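Side-chain contacts in effector protein B, substrate of the Dot/Icm secretion system (PDB 4JVS), which probably acts as a GTPase-activating protein, a secreted Legionella effector whose GAP domain is thought to speed GTP hydrolysis by a host Rab GTPase: residues A42-L45 against G46-G49; A247-C250 against F251-N255. One frame throughout, in Å; residues are numbered along the deposited sequence.

Contact 1 of 2, residues A42-L45 against G46-G49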
ATOM      1  N   ALA A  42      25.374  -3.837  -0.246  1.00 42.50           N
ATOM      2  CA  ALA A  42      25.860  -2.498   0.070  1.00 42.59           C
ATOM      3  C   ALA A  42      27.386  -2.450  -0.006  1.00 44.65           C
ATOM      4  O   ALA A  42      27.961  -1.439  -0.397  1.00 49.13           O
ATOM      5  CB  ALA A  42      25.374  -2.055   1.437  1.00 39.55           C
ATOM      6  N   GLY A  43      28.033  -3.553   0.358  1.00 42.47           N
ATOM      7  CA  GLY A  43      29.473  -3.658   0.280  1.00 42.03           C
ATOM      8  C   GLY A  43      29.975  -3.649  -1.151  1.00 46.99           C
ATOM      9  O   GLY A  43      30.918  -2.923  -1.479  1.00 47.38           O
ATOM     10  N   LEU A  44      29.342  -4.460  -2.001  1.00 47.41           N
ATOM     11  CA  LEU A  44      29.674  -4.527  -3.421  1.00 46.19           C
ATOM     12  C   LEU A  44      29.443  -3.194  -4.136  1.00 46.14           C
ATOM     13  O   LEU A  44      30.173  -2.834  -5.057  1.00 48.38           O
ATOM     14  CB  LEU A  44      28.843  -5.611  -4.113  1.00 46.07           C
ATOM     15  CG  LEU A  44      29.139  -7.091  -3.883  1.00 41.59           C
ATOM     16  CD1 LEU A  44      28.174  -7.945  -4.677  1.00 42.65           C
ATOM     17  CD2 LEU A  44      30.552  -7.386  -4.301  1.00 45.28           C
ATOM     18  N   LEU A  45      28.432  -2.471  -3.747  1.00 44.01           N
ATOM     19  CA  LEU A  45      28.128  -1.231  -4.412  1.00 47.18           C
ATOM     20  C   LEU A  45      28.882  -0.044  -3.851  1.00 49.63           C
ATOM     21  O   LEU A  45      28.862   1.025  -4.415  1.00 49.52           O
ATOM     22  CB  LEU A  45      26.620  -0.992  -4.387  1.00 46.92           C
ATOM     23  CG  LEU A  45      25.793  -2.013  -5.163  1.00 48.13           C
ATOM     24  CD1 LEU A  45      24.328  -1.691  -5.182  1.00 47.16           C
ATOM     25  CD2 LEU A  45      26.296  -2.148  -6.568  1.00 46.96           C
ATOM     26  N   GLY A  46      29.543  -0.236  -2.729  1.00 46.02           N
ATOM     27  CA  GLY A  46      30.287   0.821  -2.104  1.00 44.32           C
ATOM     28  C   GLY A  46      31.710   0.771  -2.543  1.00 51.06           C
ATOM     29  O   GLY A  46      32.533   1.568  -2.174  1.00 52.59           O
ATOM     30  N   GLN A  47      32.008  -0.207  -3.349  1.00 51.13           N
ATOM     31  CA  GLN A  47      33.338  -0.392  -3.794  1.00 50.31           C
ATOM     32  C   GLN A  47      33.628   0.703  -4.745  1.00 49.80           C
ATOM     33  O   GLN A  47      32.748   1.329  -5.248  1.00 51.07           O
ATOM     34  CB  GLN A  47      33.472  -1.718  -4.472  1.00 51.27           C
ATOM     35  CG  GLN A  47      34.067  -2.783  -3.604  1.00 49.53           C
ATOM     36  CD  GLN A  47      34.161  -4.059  -4.366  1.00 60.16           C
ATOM     37  OE1 GLN A  47      33.260  -4.393  -5.119  1.00 64.48           O
ATOM     38  NE2 GLN A  47      35.263  -4.760  -4.220  1.00 61.02           N
ATOM     39  N   ILE A  48      34.896   0.966  -4.935  1.00 48.03           N
ATOM     40  CA  ILE A  48      35.333   2.110  -5.655  1.00 48.96           C
ATOM     41  C   ILE A  48      35.126   2.034  -7.137  1.00 50.52           C
ATOM     42  O   ILE A  48      35.367   1.042  -7.748  1.00 51.62           O
ATOM     43  CB  ILE A  48      36.787   2.366  -5.302  1.00 46.69           C
ATOM     44  CG1 ILE A  48      37.619   2.611  -6.526  1.00 45.86           C
ATOM     45  CG2 ILE A  48      37.315   1.208  -4.511  1.00 44.66           C
ATOM     46  CD1 ILE A  48      38.808   3.475  -6.234  1.00 45.98           C
ATOM     47  N   GLY A  49      34.684   3.125  -7.712  1.00 47.15           N
ATOM     48  CA  GLY A  49      34.530   3.224  -9.151  1.00 49.45           C
ATOM     49  C   GLY A  49      33.201   2.777  -9.736  1.00 52.80           C
ATOM     50  O   GLY A  49      32.889   3.097 -10.888  1.00 54.09           O
TER
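Gln47 folds back along the helical turn before it and lies beside Leu44, the two side chains pointing the same way. The touch is loose: Leu44 CD2 is 4.1 Å from Gln47 OE1. CB and CG of Gln47 run past backbone carbonyl oxygens near the C-terminal end of helix 34-45, with Gln47 CG 3.8 Å from Gly43 O. The glutamine chain is extended beyond CG (chi2 -180°), and Gln47 OE1 ends beside the Leu44 backbone, 3.5 Å from Leu44 O. Both are acceptors, so no bond joins them. Leu44 has CG beside its own backbone N (chi1 -73°), and its CD2 branch is the one nearest the glutamine. Gly46 N donates a hydrogen bond to Gly43 O, 3.3 Å long. It is bent, and the donor stands above the carbonyl plane. The i to i+3 bond is that of a tight turn. Leu45 is buried and packs on Leu195 and Leu199 of helix 193-214 and on Pro24 and Val53 from loops. Leu44 also touches Pro24, and Ala42 meets Leu199. The turn lies at the surface and leads from helix 34-45 into the loop before helix 60-80.

Contact 2 of 2, residues A247-C250 against F251-N255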
ATOM      1  N   ALA A 247     -16.481 -12.356   8.750  1.00 39.81           N
ATOM      2  CA  ALA A 247     -15.799 -12.955   7.601  1.00 37.44           C
ATOM      3  C   ALA A 247     -14.334 -12.537   7.545  1.00 37.59           C
ATOM      4  O   ALA A 247     -13.466 -13.348   7.215  1.00 37.42           O
ATOM      5  CB  ALA A 247     -16.499 -12.558   6.311  1.00 39.44           C
ATOM      6  N   THR A 248     -14.071 -11.267   7.847  1.00 35.16           N
ATOM      7  CA  THR A 248     -12.706 -10.776   7.973  1.00 34.79           C
ATOM      8  C   THR A 248     -11.906 -11.619   8.970  1.00 37.22           C
ATOM      9  O   THR A 248     -10.751 -11.969   8.714  1.00 37.67           O
ATOM     10  CB  THR A 248     -12.680  -9.299   8.401  1.00 35.93           C
ATOM     11  OG1 THR A 248     -13.300  -8.504   7.390  1.00 37.71           O
ATOM     12  CG2 THR A 248     -11.245  -8.807   8.596  1.00 35.49           C
ATOM     13  N   ILE A 249     -12.530 -11.952  10.097  1.00 37.08           N
ATOM     14  CA  ILE A 249     -11.884 -12.768  11.127  1.00 39.20           C
ATOM     15  C   ILE A 249     -11.616 -14.185  10.609  1.00 39.61           C
ATOM     16  O   ILE A 249     -10.501 -14.695  10.723  1.00 40.28           O
ATOM     17  CB  ILE A 249     -12.719 -12.814  12.441  1.00 37.20           C
ATOM     18  CG1 ILE A 249     -12.728 -11.440  13.120  1.00 35.31           C
ATOM     19  CG2 ILE A 249     -12.162 -13.850  13.382  1.00 36.09           C
ATOM     20  CD1 ILE A 249     -13.616 -11.338  14.351  1.00 32.63           C
ATOM     21  N   CYS A 250     -12.636 -14.809  10.031  1.00 38.75           N
ATOM     22  CA  CYS A 250     -12.494 -16.144   9.460  1.00 39.50           C
ATOM     23  C   CYS A 250     -11.371 -16.233   8.424  1.00 40.53           C
ATOM     24  O   CYS A 250     -10.535 -17.144   8.478  1.00 40.08           O
ATOM     25  CB  CYS A 250     -13.810 -16.581   8.833  1.00 37.37           C
ATOM     26  SG  CYS A 250     -15.051 -16.946  10.054  1.00 44.06           S
ATOM     27  N   PHE A 251     -11.363 -15.291   7.482  1.00 38.66           N
ATOM     28  CA  PHE A 251     -10.338 -15.252   6.443  1.00 38.00           C
ATOM     29  C   PHE A 251      -8.948 -15.125   7.039  1.00 37.23           C
ATOM     30  O   PHE A 251      -7.976 -15.640   6.484  1.00 36.88           O
ATOM     31  CB  PHE A 251     -10.588 -14.094   5.490  1.00 34.31           C
ATOM     32  CG  PHE A 251     -11.678 -14.352   4.509  1.00 36.42           C
ATOM     33  CD1 PHE A 251     -11.898 -15.623   4.024  1.00 37.81           C
ATOM     34  CD2 PHE A 251     -12.482 -13.321   4.061  1.00 36.54           C
ATOM     35  CE1 PHE A 251     -12.902 -15.865   3.117  1.00 36.44           C
ATOM     36  CE2 PHE A 251     -13.485 -13.557   3.150  1.00 37.92           C
ATOM     37  CZ  PHE A 251     -13.695 -14.829   2.680  1.00 36.12           C
ATOM     38  N   GLU A 252      -8.870 -14.438   8.174  1.00 36.45           N
ATOM     39  CA  GLU A 252      -7.602 -14.187   8.837  1.00 37.51           C
ATOM     40  C   GLU A 252      -7.130 -15.451   9.549  1.00 41.00           C
ATOM     41  O   GLU A 252      -5.960 -15.826   9.459  1.00 42.24           O
ATOM     42  CB  GLU A 252      -7.752 -13.025   9.826  1.00 36.78           C
ATOM     43  CG  GLU A 252      -6.444 -12.468  10.372  1.00 35.36           C
ATOM     44  CD  GLU A 252      -5.528 -11.925   9.293  1.00 36.20           C
ATOM     45  OE1 GLU A 252      -5.986 -11.096   8.464  1.00 36.44           O
ATOM     46  OE2 GLU A 252      -4.347 -12.342   9.273  1.00 36.48           O
ATOM     47  N   GLU A 253      -8.057 -16.113  10.237  1.00 42.52           N
ATOM     48  CA  GLU A 253      -7.755 -17.316  11.011  1.00 41.41           C
ATOM     49  C   GLU A 253      -7.217 -18.462  10.147  1.00 39.76           C
ATOM     50  O   GLU A 253      -6.390 -19.242  10.595  1.00 42.51           O
ATOM     51  CB  GLU A 253      -8.990 -17.752  11.815  1.00 41.07           C
ATOM     52  CG  GLU A 253      -9.385 -16.773  12.925  1.00 40.20           C
ATOM     53  CD  GLU A 253      -8.273 -16.572  13.940  1.00 43.54           C
ATOM     54  OE1 GLU A 253      -7.624 -17.566  14.315  1.00 46.63           O
ATOM     55  OE2 GLU A 253      -8.028 -15.423  14.363  1.00 44.34           O
ATOM     56  N   LEU A 254      -7.675 -18.545   8.904  1.00 40.77           N
ATOM     57  CA  LEU A 254      -7.195 -19.556   7.958  1.00 40.94           C
ATOM     58  C   LEU A 254      -5.698 -19.449   7.615  1.00 41.12           C
ATOM     59  O   LEU A 254      -5.099 -20.402   7.099  1.00 43.99           O
ATOM     60  CB  LEU A 254      -8.046 -19.535   6.681  1.00 36.72           C
ATOM     61  CG  LEU A 254      -9.053 -20.682   6.551  1.00 38.66           C
ATOM     62  CD1 LEU A 254      -9.502 -21.167   7.909  1.00 45.09           C
ATOM     63  CD2 LEU A 254     -10.251 -20.255   5.746  1.00 42.43           C
ATOM     64  N   ASN A 255      -5.098 -18.296   7.900  1.00 39.31           N
ATOM     65  CA  ASN A 255      -3.653 -18.125   7.779  1.00 39.13           C
ATOM     66  C   ASN A 255      -2.868 -18.956   8.807  1.00 44.42           C
ATOM     67  O   ASN A 255      -1.650 -19.137   8.687  1.00 43.11           O
ATOM     68  CB  ASN A 255      -3.282 -16.649   7.918  1.00 37.66           C
ATOM     69  CG  ASN A 255      -3.846 -15.798   6.802  1.00 37.69           C
ATOM     70  OD1 ASN A 255      -3.981 -16.257   5.669  1.00 38.92           O
ATOM     71  ND2 ASN A 255      -4.172 -14.547   7.112  1.00 38.43           N
TER
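Phe251 N gives a nearly straight hydrogen bond to Ala247 O, 2.9 Å long (171°). Glu253 N bonds Ile249 O at the same length, with the donor nearly in line with the C=O bond. Glu252 N is shared: it bonds Thr248 O at 3.2 Å and, weakly, Ile249 O. Leu254 N closes the series on Cys250 O. Apart from the weak bond, which is i to i+3, these are the i to i+4 bonds of an alpha helix near its C-terminal end. There Asn255 ND2 bonds Glu252 OE2 at 3.1 Å, coming from above the carboxylate plane. The other oxygen, Glu252 OE1, is hydrogen-bonded to Tyr116 OH and His124 NE2.

Packing follows the same spacing. The Phe251 ring lies obliquely by the Ala247 carbonyl, with Phe251 CD2 3.3 Å from Ala247 O. Its CG sits beside the backbone N (chi1 -77°), which swings the ring back toward Ala247. Ile249 and Glu253 run side by side, Ile249 CG2 4.1 Å from Glu253 CG. The Glu253 chain bends at chi2, and its OE1 bonds Ser260 OG.

This part of helix 243-253 is buried against two helices and loops. Cys250, Phe251 and Leu254 pack on Ile299 of helix 292-306. Ile249 meets Leu262 and Ile266 of helix 261-267, while Phe251 stacks edge-to-face with Phe285.

Contacts 1 and 2 both lie near the C-terminal ends of helices, but in different parts of the GAP domain. Residues 42-49 fall in the N-terminal subdomain and residues 247-255 in the C-terminal one. Their centres are 45 Å apart, on opposite sides of the chain's centre, and their nearest atoms are about 32 Å apart. They do not touch. Contact 1 is peripheral, about 31 Å from the centre of the chain; contact 2 is buried, about 15 Å from it. The structure also holds GDP and aluminum fluoride, a pairing widely used to mimic the transition state of GTP hydrolysis. No residue of the second protein chain touches either contact.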